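Afamin (Homo sapiens, PDB 6FAK) carries hydrophobic molecules in body fluids, binding vitamin E and keeping lipid-modified Wnt proteins soluble and active. Local coordinates at residues 347-355 against 481-489; 412-420 against 489-498. All coordinates share one frame; numbering follows the deposited sequence.

In the fold
Both contacts use the chain that runs through helix 485-490, and their centres lie about 21 Å apart. Contact 1 sets its first turn, with the loop before it, against helix 346-363 of the second albumin repeat; contact 2 takes the chain that follows, through Y498, to the C-terminal end of helix 376-417. F489 is the residue they share, and its ring stacks with F458 of helix 446-462. Contact 1 also supplies P347, L350 and F482 to the site holding a polyether molecule, with the F482 side chain about 3 Å from it; this molecule probably comes from the crystallisation liquor. Both segments of contact 2, 412-420 and 489-498, lie within the third repeat.

Contact 1 of 2, residues 347-355 against 481-489; sequences PELLRIVQI and NFAFRRPCF
P347 and A483 bring the two backbones closest, their CA atoms 5.2 Å apart, where helix 346-363 meets a type I turn from F482 to R485. F484 is the N-cap residue of helix 485-490, and helix 346-363 packs mainly against the turn before that helix, through A483 and F484.

R351 is the centre of the contact, packed against A483 and F484. Its CG sits over the centre of the F484 ring, a CH-pi contact 3.7 Å from the centroid and 12° off the normal, while the guanidinium plane stands 62° from the ring. A bend at chi3 (-77°) carries the guanidinium past the ring to A483, where NH1 donates to the backbone O over 2.9 Å, nearly along the C=O axis. Another edge of the guanidinium grips E348: NH2 (2.8 Å) and NE (3.2 Å) both meet E348 OE1, approaching from one face of the carboxylate. D451 of helix 446-462 adds a second salt bridge, so carboxylates and a carbonyl fix this buried cation's rotation.

Apolar contacts flank it. L350 CB lies 3.7 Å from A483 CB, and L350 CD1 meets the edge of the F482 ring at CE2, 3.8 Å away. I355 CD1 comes to the F484 rim.

This is an interdomain junction between the second and third albumin repeats, in an all-helical serum albumin fold; P347, L350 and F482 line a site occupied by a polyether, probably from the crystallisation liquor.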
loop_
_atom_site.group_PDB
_atom_site.type_symbol
_atom_site.label_atom_id
_atom_site.label_comp_id
_atom_site.label_asym_id
_atom_site.label_seq_id
_atom_site.Cartn_x
_atom_site.Cartn_y
_atom_site.Cartn_z
ATOM N N PRO A 347 3.256 13.818 1.242
ATOM C CA PRO A 347 3.493 14.350 -0.117
ATOM C C PRO A 347 3.595 15.903 -0.185
ATOM O O PRO A 347 4.446 16.432 -0.893
ATOM C CB PRO A 347 2.291 13.817 -0.934
ATOM C CG PRO A 347 1.770 12.683 -0.180
ATOM C CD PRO A 347 2.141 12.856 1.271
ATOM N N GLU A 348 2.778 16.601 0.641
ATOM C CA GLU A 348 2.834 18.044 0.724
ATOM C C GLU A 348 4.208 18.486 1.270
ATOM O O GLU A 348 4.793 19.376 0.742
ATOM C CB GLU A 348 1.697 18.657 1.555
ATOM C CG GLU A 348 1.709 20.209 1.482
ATOM C CD GLU A 348 1.440 20.761 0.064
ATOM O OE1 GLU A 348 0.761 20.083 -0.750
ATOM O OE2 GLU A 348 1.856 21.908 -0.228
ATOM N N LEU A 349 4.703 17.832 2.307
ATOM C CA LEU A 349 6.033 18.180 2.836
ATOM C C LEU A 349 7.128 17.973 1.787
ATOM O O LEU A 349 7.995 18.775 1.675
ATOM C CB LEU A 349 6.354 17.372 4.055
ATOM C CG LEU A 349 5.470 17.683 5.260
ATOM C CD1 LEU A 349 5.594 16.606 6.296
ATOM C CD2 LEU A 349 5.790 19.048 5.837
ATOM N N LEU A 350 7.054 16.877 1.029
ATOM C CA LEU A 350 8.051 16.630 -0.003
ATOM C C LEU A 350 7.946 17.594 -1.168
ATOM O O LEU A 350 8.964 17.925 -1.737
ATOM C CB LEU A 350 7.970 15.185 -0.520
ATOM C CG LEU A 350 8.107 14.177 0.636
ATOM C CD1 LEU A 350 7.856 12.778 0.078
ATOM C CD2 LEU A 350 9.435 14.276 1.325
ATOM N N ARG A 351 6.724 18.040 -1.540
ATOM C CA ARG A 351 6.585 19.095 -2.509
ATOM C C ARG A 351 7.286 20.411 -2.034
ATOM O O ARG A 351 7.990 21.060 -2.815
ATOM C CB ARG A 351 5.101 19.352 -2.882
ATOM C CG ARG A 351 4.498 18.204 -3.698
ATOM C CD ARG A 351 3.126 18.595 -4.185
ATOM N NE ARG A 351 2.126 18.515 -3.135
ATOM C CZ ARG A 351 1.376 17.466 -2.815
ATOM N NH1 ARG A 351 1.572 16.289 -3.380
ATOM N NH2 ARG A 351 0.454 17.583 -1.879
ATOM N N ILE A 352 7.084 20.741 -0.768
ATOM C CA ILE A 352 7.707 21.897 -0.148
ATOM C C ILE A 352 9.241 21.800 -0.177
ATOM O O ILE A 352 9.930 22.785 -0.507
ATOM C CB ILE A 352 7.102 22.172 1.274
ATOM C CG1 ILE A 352 5.678 22.701 1.052
ATOM C CG2 ILE A 352 7.953 23.169 2.079
ATOM C CD1 ILE A 352 4.824 22.686 2.282
ATOM N N VAL A 353 9.771 20.617 0.101
ATOM C CA VAL A 353 11.216 20.428 0.052
ATOM C C VAL A 353 11.727 20.688 -1.372
ATOM O O VAL A 353 12.743 21.398 -1.551
ATOM C CB VAL A 353 11.662 19.048 0.559
ATOM C CG1 VAL A 353 13.164 18.882 0.376
ATOM C CG2 VAL A 353 11.299 18.824 2.038
ATOM N N GLN A 354 11.030 20.159 -2.379
ATOM C CA GLN A 354 11.442 20.365 -3.762
ATOM C C GLN A 354 11.379 21.815 -4.200
ATOM O O GLN A 354 12.268 22.313 -4.927
ATOM C CB GLN A 354 10.567 19.524 -4.699
ATOM C CG GLN A 354 10.981 19.585 -6.157
ATOM C CD GLN A 354 12.371 18.993 -6.349
ATOM O OE1 GLN A 354 12.621 17.853 -5.925
ATOM N NE2 GLN A 354 13.291 19.773 -6.925
ATOM N N ILE A 355 10.287 22.470 -3.842
ATOM C CA ILE A 355 10.134 23.904 -4.114
ATOM C C ILE A 355 11.259 24.716 -3.476
ATOM O O ILE A 355 11.774 25.624 -4.103
ATOM C CB ILE A 355 8.775 24.396 -3.690
ATOM C CG1 ILE A 355 7.768 23.866 -4.716
ATOM C CG2 ILE A 355 8.688 25.920 -3.635
ATOM C CD1 ILE A 355 6.363 23.938 -4.208
ATOM N N ASN A 481 8.512 12.250 -10.834
ATOM C CA ASN A 481 8.407 13.153 -9.686
ATOM C C ASN A 481 7.452 12.538 -8.669
ATOM O O ASN A 481 6.240 12.536 -8.853
ATOM C CB ASN A 481 8.010 14.596 -10.071
ATOM C CG ASN A 481 8.569 15.644 -9.102
ATOM O OD1 ASN A 481 8.772 15.381 -7.896
ATOM N ND2 ASN A 481 8.827 16.844 -9.628
ATOM N N PHE A 482 8.036 11.948 -7.638
ATOM C CA PHE A 482 7.274 11.314 -6.614
ATOM C C PHE A 482 6.295 12.239 -5.905
ATOM O O PHE A 482 5.115 11.948 -5.791
ATOM C CB PHE A 482 8.293 10.683 -5.651
ATOM C CG PHE A 482 7.677 9.953 -4.549
ATOM C CD1 PHE A 482 7.054 8.735 -4.775
ATOM C CD2 PHE A 482 7.652 10.506 -3.287
ATOM C CE1 PHE A 482 6.443 8.049 -3.740
ATOM C CE2 PHE A 482 7.041 9.834 -2.251
ATOM C CZ PHE A 482 6.430 8.595 -2.473
ATOM N N ALA A 483 6.800 13.369 -5.424
ATOM C CA ALA A 483 5.981 14.302 -4.669
ATOM C C ALA A 483 4.829 14.930 -5.471
ATOM O O ALA A 483 3.798 15.207 -4.935
ATOM C CB ALA A 483 6.864 15.398 -4.071
ATOM N N PHE A 484 5.033 15.137 -6.759
ATOM C CA PHE A 484 4.054 15.756 -7.666
ATOM C C PHE A 484 3.269 14.729 -8.511
ATOM O O PHE A 484 2.550 15.111 -9.435
ATOM C CB PHE A 484 4.758 16.757 -8.590
ATOM C CG PHE A 484 5.199 18.003 -7.858
ATOM C CD1 PHE A 484 6.442 18.064 -7.280
ATOM C CD2 PHE A 484 4.314 19.056 -7.668
ATOM C CE1 PHE A 484 6.844 19.194 -6.560
ATOM C CE2 PHE A 484 4.712 20.178 -6.938
ATOM C CZ PHE A 484 5.991 20.243 -6.394
ATOM N N ARG A 485 3.361 13.467 -8.144
ATOM C CA ARG A 485 2.614 12.418 -8.848
ATOM C C ARG A 485 1.064 12.593 -8.816
ATOM O O ARG A 485 0.409 12.450 -9.836
ATOM C CB ARG A 485 3.048 11.051 -8.284
ATOM C CG ARG A 485 2.363 9.884 -8.949
ATOM C CD ARG A 485 3.294 8.680 -8.936
ATOM N NE ARG A 485 3.517 8.207 -7.590
ATOM C CZ ARG A 485 4.318 7.194 -7.236
ATOM N NH1 ARG A 485 5.057 6.548 -8.157
ATOM N NH2 ARG A 485 4.373 6.846 -5.978
ATOM N N ARG A 486 0.486 12.885 -7.651
ATOM C CA ARG A 486 -0.960 13.082 -7.557
ATOM C C ARG A 486 -1.418 14.311 -8.399
ATOM O O ARG A 486 -2.293 14.171 -9.244
ATOM C CB ARG A 486 -1.456 13.104 -6.104
ATOM C CG ARG A 486 -2.975 12.904 -5.934
ATOM C CD ARG A 486 -3.420 13.134 -4.482
ATOM N NE ARG A 486 -4.862 13.357 -4.408
ATOM C CZ ARG A 486 -5.527 14.144 -3.563
ATOM N NH1 ARG A 486 -4.899 14.805 -2.603
ATOM N NH2 ARG A 486 -6.839 14.218 -3.641
ATOM N N PRO A 487 -0.812 15.488 -8.204
ATOM C CA PRO A 487 -1.100 16.603 -9.147
ATOM C C PRO A 487 -0.952 16.282 -10.656
ATOM O O PRO A 487 -1.758 16.752 -11.445
ATOM C CB PRO A 487 -0.118 17.693 -8.731
ATOM C CG PRO A 487 0.214 17.391 -7.299
ATOM C CD PRO A 487 0.064 15.914 -7.082
ATOM N N CYS A 488 0.046 15.489 -11.022
ATOM C CA CYS A 488 0.250 15.042 -12.395
ATOM C C CYS A 488 -0.956 14.212 -12.924
ATOM O O CYS A 488 -1.503 14.520 -14.003
ATOM C CB CYS A 488 1.518 14.206 -12.507
ATOM S SG CYS A 488 1.959 13.823 -14.198
ATOM N N PHE A 489 -1.335 13.191 -12.164
ATOM C CA PHE A 489 -2.511 12.374 -12.453
ATOM C C PHE A 489 -3.805 13.190 -12.615
ATOM O O PHE A 489 -4.578 12.930 -13.547
ATOM C CB PHE A 489 -2.693 11.276 -11.412
ATOM C CG PHE A 489 -1.950 10.044 -11.765
ATOM C CD1 PHE A 489 -2.425 9.215 -12.781
ATOM C CD2 PHE A 489 -0.742 9.739 -11.174
ATOM C CE1 PHE A 489 -1.712 8.091 -13.177
ATOM C CE2 PHE A 489 -0.016 8.582 -11.558
ATOM C CZ PHE A 489 -0.507 7.755 -12.557
#

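Contact 2 of 2, residues 412-420 against 489-498; sequences IRLTKIAPQ and FESLKADKTY
D495 N donates to K416 O over 2.9 Å with an N-H...O angle of 160°, and A494 CA gives the same carbonyl a CA-H...O contact, so an acceptor in the last turn of helix 376-417 is used by the passing chain. In the second direct hydrogen bond between segments 412-420 and 489-498, Q420 NE2 reaches D495 OD2 at 2.9 Å, coming from above the carboxylate plane; N471 holds the amide's other end, OE1. D495 OD1 meanwhile accepts from T497 N, which makes an Asx turn, and also from T497 OG1. Both carboxylate oxygens are thereby engaged, one fixing the local turn and the other crossing the contact.

Within the helical albumin fold, this places the irregular chain after helix 485-490 across the C-terminal end of helix 376-417, with both segments in the third repeat.

Aromatic and apolar contacts fill the ends. P419 CB lies over the centre of the Y498 ring, a CH-pi contact 3.5 Å from the centroid and 4° off the normal. With CG anti to the backbone N (chi1 174°), Y498 lays its ring against the proline. I417 CG2 packs on L492 CB at 4.2 Å, and its CD1 meets the edge of the F489 ring.

One water donates to the backbone carbonyls I417 O (2.7 Å) and K493 O; another joins P419 O to the Y498 hydroxyl.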
loop_
_atom_site.group_PDB
_atom_site.type_symbol
_atom_site.label_atom_id
_atom_site.label_comp_id
_atom_site.label_asym_id
_atom_site.label_seq_id
_atom_site.Cartn_x
_atom_site.Cartn_y
_atom_site.Cartn_z
ATOM N N ILE A 412 -15.373 6.522 -13.466
ATOM C CA ILE A 412 -15.438 7.112 -14.816
ATOM C C ILE A 412 -14.079 7.775 -15.212
ATOM O O ILE A 412 -13.491 7.474 -16.274
ATOM C CB ILE A 412 -16.618 8.147 -14.942
ATOM C CG1 ILE A 412 -17.969 7.419 -14.870
ATOM C CG2 ILE A 412 -16.508 8.902 -16.273
ATOM C CD1 ILE A 412 -19.200 8.312 -14.731
ATOM N N ARG A 413 -13.574 8.624 -14.336
ATOM C CA ARG A 413 -12.333 9.381 -14.589
ATOM C C ARG A 413 -11.141 8.460 -14.743
ATOM O O ARG A 413 -10.395 8.613 -15.699
ATOM C CB ARG A 413 -12.060 10.406 -13.480
ATOM C CG ARG A 413 -12.784 11.734 -13.737
ATOM C CD ARG A 413 -12.036 12.634 -14.759
ATOM N NE ARG A 413 -12.572 12.500 -16.125
ATOM C CZ ARG A 413 -11.888 12.671 -17.262
ATOM N NH1 ARG A 413 -10.598 13.020 -17.239
ATOM N NH2 ARG A 413 -12.492 12.506 -18.419
ATOM N N LEU A 414 -10.981 7.520 -13.819
ATOM C CA LEU A 414 -9.878 6.604 -13.857
ATOM C C LEU A 414 -9.895 5.750 -15.139
ATOM O O LEU A 414 -8.848 5.480 -15.733
ATOM C CB LEU A 414 -9.847 5.677 -12.635
ATOM C CG LEU A 414 -9.360 6.205 -11.278
ATOM C CD1 LEU A 414 -9.862 5.270 -10.147
ATOM C CD2 LEU A 414 -7.840 6.240 -11.285
ATOM N N THR A 415 -11.078 5.247 -15.495
ATOM C CA THR A 415 -11.223 4.400 -16.699
ATOM C C THR A 415 -10.920 5.205 -17.982
ATOM O O THR A 415 -10.263 4.703 -18.878
ATOM C CB THR A 415 -12.602 3.714 -16.741
ATOM O OG1 THR A 415 -12.803 2.971 -15.526
ATOM C CG2 THR A 415 -12.687 2.766 -17.851
ATOM N N LYS A 416 -11.358 6.453 -18.049
ATOM C CA LYS A 416 -10.985 7.337 -19.162
ATOM C C LYS A 416 -9.469 7.519 -19.355
ATOM O O LYS A 416 -8.944 7.547 -20.515
ATOM C CB LYS A 416 -11.622 8.733 -18.994
ATOM C CG LYS A 416 -13.113 8.792 -19.208
ATOM C CD LYS A 416 -13.497 8.703 -20.668
ATOM C CE LYS A 416 -14.963 9.086 -20.918
ATOM N NZ LYS A 416 -15.326 10.540 -20.871
ATOM N N ILE A 417 -8.776 7.724 -18.249
ATOM C CA ILE A 417 -7.392 8.052 -18.275
ATOM C C ILE A 417 -6.492 6.819 -18.421
ATOM O O ILE A 417 -5.398 6.941 -18.944
ATOM C CB ILE A 417 -6.904 8.964 -17.080
ATOM C CG1 ILE A 417 -6.891 8.221 -15.786
ATOM C CG2 ILE A 417 -7.703 10.273 -16.965
ATOM C CD1 ILE A 417 -6.172 8.967 -14.698
ATOM N N ALA A 418 -6.933 5.676 -17.905
ATOM C CA ALA A 418 -6.150 4.410 -17.869
ATOM C C ALA A 418 -6.994 3.207 -18.302
ATOM O O ALA A 418 -7.118 2.244 -17.555
ATOM C CB ALA A 418 -5.546 4.182 -16.472
ATOM N N PRO A 419 -7.617 3.302 -19.486
ATOM C CA PRO A 419 -8.557 2.262 -19.922
ATOM C C PRO A 419 -7.879 0.921 -20.212
ATOM O O PRO A 419 -8.599 -0.078 -20.265
ATOM C CB PRO A 419 -9.191 2.848 -21.186
ATOM C CG PRO A 419 -8.122 3.746 -21.733
ATOM C CD PRO A 419 -7.506 4.358 -20.509
ATOM N N GLN A 420 -6.538 0.891 -20.328
ATOM C CA GLN A 420 -5.809 -0.310 -20.592
ATOM C C GLN A 420 -5.725 -1.224 -19.358
ATOM O O GLN A 420 -5.438 -2.428 -19.495
ATOM C CB GLN A 420 -4.378 0.006 -21.085
ATOM C CG GLN A 420 -4.303 0.771 -22.426
ATOM C CD GLN A 420 -4.503 2.266 -22.298
ATOM O OE1 GLN A 420 -4.517 2.843 -21.177
ATOM N NE2 GLN A 420 -4.542 2.934 -23.428
ATOM N N PHE A 489 -1.335 13.191 -12.164
ATOM C CA PHE A 489 -2.511 12.374 -12.453
ATOM C C PHE A 489 -3.805 13.190 -12.615
ATOM O O PHE A 489 -4.578 12.930 -13.547
ATOM C CB PHE A 489 -2.693 11.276 -11.412
ATOM C CG PHE A 489 -1.950 10.044 -11.765
ATOM C CD1 PHE A 489 -2.425 9.215 -12.781
ATOM C CD2 PHE A 489 -0.742 9.739 -11.174
ATOM C CE1 PHE A 489 -1.712 8.091 -13.177
ATOM C CE2 PHE A 489 -0.016 8.582 -11.558
ATOM C CZ PHE A 489 -0.507 7.755 -12.557
ATOM N N GLU A 490 -3.986 14.198 -11.744
ATOM C CA GLU A 490 -5.131 15.130 -11.808
ATOM C C GLU A 490 -5.166 15.967 -13.075
ATOM O O GLU A 490 -6.218 16.434 -13.433
ATOM C CB GLU A 490 -5.166 16.107 -10.600
ATOM C CG GLU A 490 -5.222 15.505 -9.185
ATOM C CD GLU A 490 -6.309 14.491 -8.963
ATOM O OE1 GLU A 490 -7.441 14.711 -9.443
ATOM O OE2 GLU A 490 -6.043 13.480 -8.278
ATOM N N SER A 491 -4.039 16.174 -13.726
ATOM C CA SER A 491 -3.984 16.914 -14.949
ATOM C C SER A 491 -4.275 16.111 -16.239
ATOM O O SER A 491 -4.363 16.712 -17.291
ATOM C CB SER A 491 -2.614 17.584 -15.074
ATOM O OG SER A 491 -1.609 16.671 -15.549
ATOM N N LEU A 492 -4.373 14.782 -16.158
ATOM C CA LEU A 492 -4.463 13.933 -17.341
ATOM C C LEU A 492 -5.826 14.025 -17.999
ATOM O O LEU A 492 -6.810 14.148 -17.344
ATOM C CB LEU A 492 -4.176 12.469 -16.996
ATOM C CG LEU A 492 -2.764 12.150 -16.500
ATOM C CD1 LEU A 492 -2.549 10.647 -16.347
ATOM C CD2 LEU A 492 -1.688 12.752 -17.395
ATOM N N LYS A 493 -5.843 13.893 -19.316
ATOM C CA LYS A 493 -7.067 13.835 -20.078
ATOM C C LYS A 493 -7.263 12.383 -20.513
ATOM O O LYS A 493 -6.364 11.576 -20.373
ATOM C CB LYS A 493 -6.923 14.771 -21.274
ATOM C CG LYS A 493 -6.814 16.233 -20.829
ATOM C CD LYS A 493 -6.350 17.115 -21.972
ATOM C CE LYS A 493 -6.525 18.601 -21.657
ATOM N NZ LYS A 493 -6.572 19.427 -22.902
ATOM N N ALA A 494 -8.448 12.071 -21.020
ATOM C CA ALA A 494 -8.762 10.727 -21.492
ATOM C C ALA A 494 -7.724 10.251 -22.530
ATOM O O ALA A 494 -7.170 11.055 -23.295
ATOM C CB ALA A 494 -10.197 10.695 -22.048
ATOM N N ASP A 495 -7.415 8.954 -22.542
ATOM C CA ASP A 495 -6.578 8.440 -23.606
ATOM C C ASP A 495 -7.389 8.227 -24.892
ATOM O O ASP A 495 -8.001 7.169 -25.087
ATOM C CB ASP A 495 -5.887 7.129 -23.222
ATOM C CG ASP A 495 -4.934 6.653 -24.282
ATOM O OD1 ASP A 495 -4.982 7.154 -25.456
ATOM O OD2 ASP A 495 -4.123 5.756 -23.972
ATOM N N LYS A 496 -7.335 9.169 -25.809
ATOM C CA LYS A 496 -8.218 9.051 -26.992
ATOM C C LYS A 496 -7.761 8.067 -28.074
ATOM O O LYS A 496 -8.485 7.842 -29.018
ATOM C CB LYS A 496 -8.519 10.395 -27.621
ATOM C CG LYS A 496 -9.526 11.214 -26.829
ATOM C CD LYS A 496 -8.813 12.357 -26.154
ATOM C CE LYS A 496 -9.684 13.104 -25.160
ATOM N NZ LYS A 496 -8.766 13.675 -24.131
ATOM N N THR A 497 -6.612 7.446 -27.894
ATOM C CA THR A 497 -6.156 6.395 -28.814
ATOM C C THR A 497 -6.769 5.015 -28.495
ATOM O O THR A 497 -6.637 4.077 -29.277
ATOM C CB THR A 497 -4.620 6.269 -28.779
ATOM O OG1 THR A 497 -4.164 5.696 -27.532
ATOM C CG2 THR A 497 -3.934 7.654 -28.965
ATOM N N TYR A 498 -7.397 4.883 -27.325
ATOM C CA TYR A 498 -7.877 3.612 -26.880
ATOM C C TYR A 498 -9.035 3.102 -27.745
ATOM O O TYR A 498 -9.949 3.827 -28.040
ATOM C CB TYR A 498 -8.312 3.703 -25.404
ATOM C CG TYR A 498 -8.976 2.464 -24.868
ATOM C CD1 TYR A 498 -8.239 1.329 -24.500
ATOM C CD2 TYR A 498 -10.343 2.429 -24.675
ATOM C CE1 TYR A 498 -8.894 0.200 -23.981
ATOM C CE2 TYR A 498 -10.972 1.300 -24.177
ATOM C CZ TYR A 498 -10.236 0.209 -23.832
ATOM O OH TYR A 498 -10.888 -0.869 -23.278
HETATM O O HOH W 1 -10.644 14.064 -20.729
HETATM O O HOH W 2 -4.443 9.168 -20.172
HETATM O O HOH W 3 -9.163 -2.534 -21.993
#